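Local coordinates for L0028 (Mitochondria associated protein) (Escherichia coli, PDB 3GCG) that probably acts as a type III secreted effector and guanine nucleotide exchange factor for host Cdc42, as in other bacterial effectors of its family, at residues Thr55-Arg58 with Thr59-Asp62; Asn111-Val114 with Asp115-Cys118; Thr126-Asn129 with Thr130-Met134; Glu136-Ser139 with Gln140-Phe143. All coordinates share one frame; numbering follows the deposited sequence.

How the contacts relate
All four contacts are one-turn neighbourhoods within single helices of this all-helical chain. Contact 1 lies on helix 41-67, contact 2 on helix 108-118, and contacts 3 and 4 follow each other on helix 124-146, so the order along the chain is 1, 2, 3, 4. Contacts 2 and 3 have centres about 9 Å apart and touch through a probable N111 to Q131 hydrogen bond and the D115 to R127 charge pair, which together join two consecutive helices. Contacts 1 and 4, centres about 16 Å apart, meet at a long, weak ion pair between R58 and E136. Residues of contacts 1 and 3 also reach a chain of another protein, which places both along the partner-binding surface.

Contact 1: residues Thr55-Arg58 with Thr59-Asp62; sequences TVNR and TLDD
With chi1 at -56°, T59 sets OG1 anti to its own carbonyl carbon and beside its backbone N, and this turns the hydroxyl back along the helix to T55. T59 OG1 donates to T55 O at 2.9 Å, while T59 N donates to the same T55 O at 3.1 Å. The two donors arrive from opposite faces of the carbonyl plane, each tilted a little under 30° out of it, so one oxygen takes two bonds without their competing for the same space. The following amides continue the i to i-4 pattern: L60 N bonds V56 O, D61 N bonds N57 O and D62 N bonds R58 O.

Beside these bonds the side chains meet lightly. L60 CD1 comes within 4.4 Å of V56 CG1, an apolar pair one turn apart on the face that packs on helices 73-87 and 152-166. D61 bends its carboxylate back over the preceding turn, and OD2 stands 3.2 Å from N57 O, two acceptors that do not bond. That carboxylate is bonded instead to the chain of another protein, OD1 to an aromatic side chain and to backbone, OD2 to backbone. R58 is bent at chi2 and chi3 and reaches outward to form a salt bridge with an acidic side chain of that same partner, and D62 pairs with R65.

The chemistry is thus split: the T59 hydroxyl is spent inside the helix, V56 and L60 turn to neighbouring helices, and R58 and D61 put opposite charges at the interface with the bound protein.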
loop_
_atom_site.group_PDB
_atom_site.type_symbol
_atom_site.label_atom_id
_atom_site.label_comp_id
_atom_site.label_asym_id
_atom_site.label_seq_id
_atom_site.Cartn_x
_atom_site.Cartn_y
_atom_site.Cartn_z
ATOM N N THR B 55 -11.490 6.573 1.900
ATOM C CA THR B 55 -12.379 7.534 1.238
ATOM C C THR B 55 -12.233 8.868 1.970
ATOM O O THR B 55 -12.168 9.925 1.350
ATOM C CB THR B 55 -13.863 7.082 1.299
ATOM O OG1 THR B 55 -14.024 5.868 0.559
ATOM C CG2 THR B 55 -14.774 8.132 0.683
ATOM N N VAL B 56 -12.164 8.806 3.298
ATOM C CA VAL B 56 -12.007 10.010 4.100
ATOM C C VAL B 56 -10.647 10.648 3.846
ATOM O O VAL B 56 -10.559 11.849 3.618
ATOM C CB VAL B 56 -12.140 9.712 5.607
ATOM C CG1 VAL B 56 -11.766 10.941 6.405
ATOM C CG2 VAL B 56 -13.562 9.288 5.939
ATOM N N ASN B 57 -9.586 9.849 3.891
ATOM C CA ASN B 57 -8.243 10.371 3.653
ATOM C C ASN B 57 -8.095 10.961 2.256
ATOM O O ASN B 57 -7.364 11.919 2.054
ATOM C CB ASN B 57 -7.195 9.278 3.858
ATOM C CG ASN B 57 -6.707 9.217 5.280
ATOM O OD1 ASN B 57 -6.374 10.237 5.868
ATOM N ND2 ASN B 57 -6.654 8.016 5.844
ATOM N N ARG B 58 -8.798 10.366 1.306
ATOM C CA ARG B 58 -8.784 10.803 -0.083
ATOM C C ARG B 58 -9.409 12.191 -0.175
ATOM O O ARG B 58 -8.937 13.054 -0.918
ATOM C CB ARG B 58 -9.601 9.824 -0.921
ATOM C CG ARG B 58 -9.170 9.703 -2.353
ATOM C CD ARG B 58 -8.993 8.231 -2.703
ATOM N NE ARG B 58 -7.866 8.041 -3.605
ATOM C CZ ARG B 58 -7.928 8.174 -4.923
ATOM N NH1 ARG B 58 -9.071 8.485 -5.519
ATOM N NH2 ARG B 58 -6.832 8.029 -5.642
ATOM N N THR B 59 -10.488 12.393 0.577
ATOM C CA THR B 59 -11.180 13.674 0.576
ATOM C C THR B 59 -10.278 14.732 1.209
ATOM O O THR B 59 -10.250 15.884 0.774
ATOM C CB THR B 59 -12.512 13.583 1.356
ATOM O OG1 THR B 59 -13.325 12.543 0.797
ATOM C CG2 THR B 59 -13.269 14.895 1.275
ATOM N N LEU B 60 -9.541 14.334 2.240
ATOM C CA LEU B 60 -8.633 15.259 2.898
ATOM C C LEU B 60 -7.507 15.636 1.943
ATOM O O LEU B 60 -7.118 16.800 1.870
ATOM C CB LEU B 60 -8.060 14.634 4.173
ATOM C CG LEU B 60 -9.005 14.687 5.375
ATOM C CD1 LEU B 60 -8.473 13.833 6.515
ATOM C CD2 LEU B 60 -9.153 16.134 5.806
ATOM N N ASP B 61 -6.987 14.646 1.215
ATOM C CA ASP B 61 -5.913 14.886 0.256
ATOM C C ASP B 61 -6.369 15.894 -0.799
ATOM O O ASP B 61 -5.642 16.829 -1.133
ATOM C CB ASP B 61 -5.498 13.590 -0.461
ATOM C CG ASP B 61 -4.663 12.652 0.416
ATOM O OD1 ASP B 61 -3.876 13.129 1.260
ATOM O OD2 ASP B 61 -4.778 11.425 0.237
ATOM N N ASP B 62 -7.573 15.687 -1.329
ATOM C CA ASP B 62 -8.108 16.577 -2.348
ATOM C C ASP B 62 -8.288 17.981 -1.815
ATOM O O ASP B 62 -8.046 18.957 -2.522
ATOM C CB ASP B 62 -9.436 16.047 -2.885
ATOM C CG ASP B 62 -9.255 14.837 -3.776
ATOM O OD1 ASP B 62 -8.162 14.688 -4.367
ATOM O OD2 ASP B 62 -10.206 14.039 -3.904
#

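Contact 2: residues Asn111-Val114 with Asp115-Cys118; sequences NQKV and DEQC
D115 folds its carboxylate back toward N111, so that D115 OD2 lies 3.1 Å from N111 O, a pair of acceptors that do not bond; D115 N supplies the bond to N111 O instead. Its OD1 forms a salt bridge with R127 of the following helix, modelled too close for the length to be trusted. E116 comes next, reaching back along the helix with its chain extended beyond CG. Its OE2 accepts from Q112 NE2 at 3.1 Å through the anti lone pair. Q112 gets there because its chain bends at chi2 (49°), and its amide plane stands 68° from the carboxylate. The other oxygen, E116 OE1, is 4.0 Å from K113 NZ, the two chains lying side by side and pointing the same way. That is too long for a salt bridge, and K113 NZ is bonded to V17 O. Q117 N keeps the helical bond to K113 O, while the Q117 side chain leads away to T130 and M134. At C118, SG approaches V114 CG1 at 4.2 Å, on the side facing helix 124-146. E116 therefore has one directed bond and one nearby positive charge, which would probably stabilise its carboxylate as an anion on this exposed face.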
loop_
_atom_site.group_PDB
_atom_site.type_symbol
_atom_site.label_atom_id
_atom_site.label_comp_id
_atom_site.label_asym_id
_atom_site.label_seq_id
_atom_site.Cartn_x
_atom_site.Cartn_y
_atom_site.Cartn_z
ATOM N N ASN B 111 -9.581 -8.087 -15.422
ATOM C CA ASN B 111 -8.537 -7.691 -16.363
ATOM C C ASN B 111 -8.901 -7.925 -17.823
ATOM O O ASN B 111 -8.388 -7.242 -18.714
ATOM C CB ASN B 111 -7.218 -8.375 -15.998
ATOM C CG ASN B 111 -6.483 -7.635 -14.885
ATOM O OD1 ASN B 111 -6.028 -6.509 -15.075
ATOM N ND2 ASN B 111 -6.381 -8.258 -13.720
ATOM N N GLN B 112 -9.796 -8.883 -18.065
ATOM C CA GLN B 112 -10.263 -9.163 -19.418
ATOM C C GLN B 112 -11.014 -7.899 -19.849
ATOM O O GLN B 112 -10.927 -7.470 -21.003
ATOM C CB GLN B 112 -11.186 -10.392 -19.406
ATOM C CG GLN B 112 -11.894 -10.727 -20.724
ATOM C CD GLN B 112 -10.967 -10.766 -21.935
ATOM O OE1 GLN B 112 -9.776 -11.042 -21.820
ATOM N NE2 GLN B 112 -11.525 -10.501 -23.109
ATOM N N LYS B 113 -11.727 -7.291 -18.903
ATOM C CA LYS B 113 -12.469 -6.059 -19.170
ATOM C C LYS B 113 -11.494 -4.893 -19.358
ATOM O O LYS B 113 -11.750 -3.974 -20.139
ATOM C CB LYS B 113 -13.427 -5.749 -18.012
ATOM C CG LYS B 113 -14.578 -6.735 -17.857
ATOM C CD LYS B 113 -15.577 -6.634 -19.000
ATOM C CE LYS B 113 -16.699 -7.640 -18.829
ATOM N NZ LYS B 113 -17.704 -7.540 -19.917
ATOM N N VAL B 114 -10.383 -4.920 -18.634
ATOM C CA VAL B 114 -9.371 -3.869 -18.763
ATOM C C VAL B 114 -8.831 -3.893 -20.196
ATOM O O VAL B 114 -8.711 -2.853 -20.851
ATOM C CB VAL B 114 -8.191 -4.090 -17.782
ATOM C CG1 VAL B 114 -7.052 -3.151 -18.113
ATOM C CG2 VAL B 114 -8.657 -3.869 -16.356
ATOM N N ASP B 115 -8.499 -5.087 -20.673
ATOM C CA ASP B 115 -7.999 -5.237 -22.028
ATOM C C ASP B 115 -9.031 -4.698 -23.007
ATOM O O ASP B 115 -8.764 -3.747 -23.745
ATOM C CB ASP B 115 -7.715 -6.705 -22.331
ATOM C CG ASP B 115 -6.650 -7.281 -21.430
ATOM O OD1 ASP B 115 -5.689 -6.547 -21.134
ATOM O OD2 ASP B 115 -6.760 -8.463 -21.031
ATOM N N GLU B 116 -10.211 -5.304 -23.007
ATOM C CA GLU B 116 -11.282 -4.872 -23.892
ATOM C C GLU B 116 -11.386 -3.351 -23.914
ATOM O O GLU B 116 -11.590 -2.749 -24.964
ATOM C CB GLU B 116 -12.612 -5.464 -23.428
ATOM C CG GLU B 116 -12.750 -6.960 -23.648
ATOM C CD GLU B 116 -13.983 -7.527 -22.969
ATOM O OE1 GLU B 116 -14.920 -6.745 -22.697
ATOM O OE2 GLU B 116 -14.018 -8.753 -22.714
ATOM N N GLN B 117 -11.229 -2.743 -22.744
ATOM C CA GLN B 117 -11.317 -1.295 -22.579
ATOM C C GLN B 117 -10.136 -0.506 -23.138
ATOM O O GLN B 117 -10.303 0.636 -23.569
ATOM C CB GLN B 117 -11.486 -0.971 -21.095
ATOM C CG GLN B 117 -11.237 0.479 -20.715
ATOM C CD GLN B 117 -12.511 1.289 -20.564
ATOM O OE1 GLN B 117 -12.527 2.307 -19.861
ATOM N NE2 GLN B 117 -13.584 0.853 -21.224
ATOM N N CYS B 118 -8.945 -1.094 -23.113
ATOM C CA CYS B 118 -7.757 -0.418 -23.628
ATOM C C CYS B 118 -7.810 -0.398 -25.145
ATOM O O CYS B 118 -7.143 0.408 -25.800
ATOM C CB CYS B 118 -6.485 -1.131 -23.166
ATOM S SG CYS B 118 -6.057 -0.821 -21.450
#

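Contact 3: residues Thr126-Asn129 with Thr130-Met134; sequences TRFN and TQTKM
The backbone is regular alpha helix, T130 N, Q131 N, T132 N and K133 N each bonding the carbonyl oxygen four residues earlier, from T126 O through N129 O. Two threonine hydroxyls add to this ladder in different ways. T130 OG1 donates to T126 O at 3.1 Å from above the carbonyl plane, across that plane from T130 N. T132, with chi1 at 76°, holds OG1 between its backbone N and carbonyl carbon, a crowded position from which it donates to N129 O only three residues back, at 2.8 Å. K133 N approaches that oxygen from the same face. The same torsion turns T132 CG2 toward the F128 ring, 3.6 Å from CE2, with the side chains roughly at right angles. On another side of the helix, Q131 NE2 lies in the plane of the R127 guanidinium, 3.9 Å from NH2, the two flat groups being nearly perpendicular. Both are donors and both look to helix 108-118: R127 pairs with D115, and Q131 bonds N111. F128 and T132 instead pack on a chain of another protein, an arrangement consistent with a helix of the IpaB/EvcA fold that serves its own bundle and the bound partner.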
loop_
_atom_site.group_PDB
_atom_site.type_symbol
_atom_site.label_atom_id
_atom_site.label_comp_id
_atom_site.label_asym_id
_atom_site.label_seq_id
_atom_site.Cartn_x
_atom_site.Cartn_y
_atom_site.Cartn_z
ATOM N N THR B 126 -0.112 3.234 -20.456
ATOM C CA THR B 126 -1.501 3.612 -20.670
ATOM C C THR B 126 -2.438 2.506 -20.189
ATOM O O THR B 126 -3.461 2.784 -19.561
ATOM C CB THR B 126 -1.778 3.913 -22.163
ATOM O OG1 THR B 126 -0.969 5.021 -22.579
ATOM C CG2 THR B 126 -3.247 4.264 -22.375
ATOM N N ARG B 127 -2.084 1.259 -20.482
ATOM C CA ARG B 127 -2.889 0.125 -20.053
ATOM C C ARG B 127 -2.963 0.103 -18.526
ATOM O O ARG B 127 -4.030 -0.083 -17.948
ATOM C CB ARG B 127 -2.278 -1.188 -20.552
ATOM C CG ARG B 127 -2.219 -2.271 -19.472
ATOM C CD ARG B 127 -3.131 -3.455 -19.756
ATOM N NE ARG B 127 -3.548 -4.114 -18.517
ATOM C CZ ARG B 127 -4.100 -5.322 -18.462
ATOM N NH1 ARG B 127 -4.288 -6.006 -19.574
ATOM N NH2 ARG B 127 -4.486 -5.836 -17.305
ATOM N N PHE B 128 -1.818 0.298 -17.882
ATOM C CA PHE B 128 -1.745 0.295 -16.427
ATOM C C PHE B 128 -2.606 1.401 -15.816
ATOM O O PHE B 128 -3.355 1.161 -14.879
ATOM C CB PHE B 128 -0.291 0.460 -15.967
ATOM C CG PHE B 128 -0.092 0.261 -14.488
ATOM C CD1 PHE B 128 0.255 -0.994 -13.980
ATOM C CD2 PHE B 128 -0.232 1.328 -13.604
ATOM C CE1 PHE B 128 0.465 -1.180 -12.604
ATOM C CE2 PHE B 128 -0.027 1.153 -12.220
ATOM C CZ PHE B 128 0.325 -0.099 -11.722
ATOM N N ASN B 129 -2.493 2.615 -16.339
ATOM C CA ASN B 129 -3.292 3.712 -15.806
ATOM C C ASN B 129 -4.779 3.424 -15.989
ATOM O O ASN B 129 -5.588 3.696 -15.108
ATOM C CB ASN B 129 -2.902 5.030 -16.473
ATOM C CG ASN B 129 -1.503 5.468 -16.092
ATOM O OD1 ASN B 129 -0.912 4.934 -15.145
ATOM N ND2 ASN B 129 -0.966 6.444 -16.815
ATOM N N THR B 130 -5.128 2.855 -17.133
ATOM C CA THR B 130 -6.509 2.496 -17.416
ATOM C C THR B 130 -6.933 1.473 -16.369
ATOM O O THR B 130 -8.043 1.540 -15.840
ATOM C CB THR B 130 -6.637 1.901 -18.850
ATOM O OG1 THR B 130 -6.503 2.960 -19.810
ATOM C CG2 THR B 130 -7.983 1.202 -19.048
ATOM N N GLN B 131 -6.039 0.538 -16.051
ATOM C CA GLN B 131 -6.354 -0.473 -15.049
ATOM C C GLN B 131 -6.644 0.155 -13.691
ATOM O O GLN B 131 -7.627 -0.198 -13.031
ATOM C CB GLN B 131 -5.206 -1.473 -14.883
ATOM C CG GLN B 131 -5.443 -2.458 -13.735
ATOM C CD GLN B 131 -4.225 -3.296 -13.391
ATOM O OE1 GLN B 131 -3.218 -2.778 -12.908
ATOM N NE2 GLN B 131 -4.313 -4.602 -13.635
ATOM N N THR B 132 -5.784 1.082 -13.272
ATOM C CA THR B 132 -5.957 1.728 -11.975
ATOM C C THR B 132 -7.237 2.547 -11.940
ATOM O O THR B 132 -7.926 2.581 -10.926
ATOM C CB THR B 132 -4.774 2.640 -11.626
ATOM O OG1 THR B 132 -4.872 3.851 -12.375
ATOM C CG2 THR B 132 -3.477 1.969 -11.968
ATOM N N LYS B 133 -7.559 3.212 -13.045
ATOM C CA LYS B 133 -8.777 4.008 -13.089
ATOM C C LYS B 133 -10.003 3.113 -12.971
ATOM O O LYS B 133 -10.952 3.440 -12.268
ATOM C CB LYS B 133 -8.852 4.814 -14.384
ATOM C CG LYS B 133 -7.943 6.038 -14.395
ATOM C CD LYS B 133 -8.366 7.009 -15.483
ATOM C CE LYS B 133 -7.622 8.335 -15.367
ATOM N NZ LYS B 133 -8.280 9.410 -16.177
ATOM N N MET B 134 -9.978 1.982 -13.665
ATOM C CA MET B 134 -11.089 1.043 -13.620
ATOM C C MET B 134 -11.160 0.380 -12.248
ATOM O O MET B 134 -12.239 0.049 -11.777
ATOM C CB MET B 134 -10.946 -0.007 -14.728
ATOM C CG MET B 134 -11.360 0.511 -16.108
ATOM S SD MET B 134 -10.997 -0.623 -17.479
ATOM C CE MET B 134 -12.326 -1.873 -17.277
#

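Contact 4: residues Glu136-Ser139 with Gln140-Phe143; sequences EQVS and QEIF
V138 and I142 form an i to i+4 side-chain contact deep in helix 124-146, close to the centre of the chain. Their branches cross obliquely, V138 CG1 lying 4.2 Å from I142 CD1. I142 CG1, anti to the carbonyl carbon of its own residue (chi1 -75°), folds back to within 3.2 Å of V138 O, beside the carbonyl that accepts from I142 N at 2.8 Å. Both residues rest on L23 of helix 20-32, and helix 99-105 covers them with L104 and I100.

Among helices of this all-alpha IpaB/EvcA fold, 124-146 is one of the longest and touches several others, and this turn is lined by helices 20-32, 99-105 and 41-67. E136 forms a salt bridge with R54 of helix 41-67. F143, further on, stacks its ring with those of Y51 and F147.

The side chain of E141 also folds back over the preceding turn. Its CG comes 2.9 Å from Q137 O, a tight approach, while E141 N bonds that same oxygen at 3.2 Å. From there the extended chain leaves E141 OE1 3.5 Å from Q137 O, with V138 CG2 farther off at 4.1 Å. S139 OG sits between its own N and carbonyl carbon (chi1 60°), a torsion that lets the buried hydroxyl bond I135 O one turn earlier. S139 O in turn accepts from F143 N at 2.7 Å.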
loop_
_atom_site.group_PDB
_atom_site.type_symbol
_atom_site.label_atom_id
_atom_site.label_comp_id
_atom_site.label_asym_id
_atom_site.label_seq_id
_atom_site.Cartn_x
_atom_site.Cartn_y
_atom_site.Cartn_z
ATOM N N GLU B 136 -10.480 1.814 -9.420
ATOM C CA GLU B 136 -11.131 2.766 -8.529
ATOM C C GLU B 136 -12.651 2.697 -8.724
ATOM O O GLU B 136 -13.406 2.553 -7.762
ATOM C CB GLU B 136 -10.635 4.186 -8.813
ATOM C CG GLU B 136 -11.301 5.255 -7.957
ATOM C CD GLU B 136 -10.917 5.180 -6.482
ATOM O OE1 GLU B 136 -11.737 5.600 -5.636
ATOM O OE2 GLU B 136 -9.793 4.719 -6.168
ATOM N N GLN B 137 -13.089 2.784 -9.978
ATOM C CA GLN B 137 -14.510 2.746 -10.310
ATOM C C GLN B 137 -15.253 1.489 -9.881
ATOM O O GLN B 137 -16.324 1.573 -9.290
ATOM C CB GLN B 137 -14.717 2.922 -11.817
ATOM C CG GLN B 137 -14.167 4.213 -12.391
ATOM C CD GLN B 137 -14.654 4.481 -13.810
ATOM O OE1 GLN B 137 -14.679 3.581 -14.653
ATOM N NE2 GLN B 137 -15.033 5.728 -14.080
ATOM N N VAL B 138 -14.690 0.326 -10.190
ATOM C CA VAL B 138 -15.331 -0.946 -9.864
ATOM C C VAL B 138 -15.349 -1.317 -8.373
ATOM O O VAL B 138 -16.315 -1.914 -7.889
ATOM C CB VAL B 138 -14.697 -2.093 -10.687
ATOM C CG1 VAL B 138 -15.464 -3.379 -10.477
ATOM C CG2 VAL B 138 -14.707 -1.728 -12.163
ATOM N N SER B 139 -14.295 -0.976 -7.638
ATOM C CA SER B 139 -14.294 -1.301 -6.213
ATOM C C SER B 139 -15.319 -0.426 -5.501
ATOM O O SER B 139 -15.981 -0.870 -4.571
ATOM C CB SER B 139 -12.902 -1.108 -5.590
ATOM O OG SER B 139 -12.461 0.223 -5.714
ATOM N N GLN B 140 -15.464 0.818 -5.943
ATOM C CA GLN B 140 -16.445 1.691 -5.313
ATOM C C GLN B 140 -17.822 1.086 -5.538
ATOM O O GLN B 140 -18.664 1.079 -4.638
ATOM C CB GLN B 140 -16.407 3.099 -5.912
ATOM C CG GLN B 140 -17.472 4.012 -5.329
ATOM C CD GLN B 140 -17.486 5.384 -5.961
ATOM O OE1 GLN B 140 -16.504 6.122 -5.888
ATOM N NE2 GLN B 140 -18.604 5.737 -6.583
ATOM N N GLU B 141 -18.038 0.579 -6.748
ATOM C CA GLU B 141 -19.310 -0.036 -7.091
ATOM C C GLU B 141 -19.501 -1.311 -6.264
ATOM O O GLU B 141 -20.600 -1.590 -5.792
ATOM C CB GLU B 141 -19.358 -0.327 -8.598
ATOM C CG GLU B 141 -19.153 0.931 -9.453
ATOM C CD GLU B 141 -19.221 0.682 -10.961
ATOM O OE1 GLU B 141 -18.484 -0.189 -11.472
ATOM O OE2 GLU B 141 -20.007 1.374 -11.647
ATOM N N ILE B 142 -18.424 -2.067 -6.062
ATOM C CA ILE B 142 -18.492 -3.302 -5.286
ATOM C C ILE B 142 -18.734 -3.010 -3.819
ATOM O O ILE B 142 -19.432 -3.759 -3.131
ATOM C CB ILE B 142 -17.202 -4.125 -5.421
ATOM C CG1 ILE B 142 -17.175 -4.795 -6.795
ATOM C CG2 ILE B 142 -17.113 -5.166 -4.313
ATOM C CD1 ILE B 142 -15.972 -5.678 -7.027
ATOM N N PHE B 143 -18.154 -1.917 -3.345
ATOM C CA PHE B 143 -18.310 -1.511 -1.961
ATOM C C PHE B 143 -19.755 -1.113 -1.656
ATOM O O PHE B 143 -20.344 -1.574 -0.678
ATOM C CB PHE B 143 -17.392 -0.323 -1.658
ATOM C CG PHE B 143 -17.619 0.285 -0.300
ATOM C CD1 PHE B 143 -17.217 -0.384 0.855
ATOM C CD2 PHE B 143 -18.253 1.519 -0.178
ATOM C CE1 PHE B 143 -17.439 0.162 2.115
ATOM C CE2 PHE B 143 -18.485 2.084 1.080
ATOM C CZ PHE B 143 -18.076 1.402 2.234
#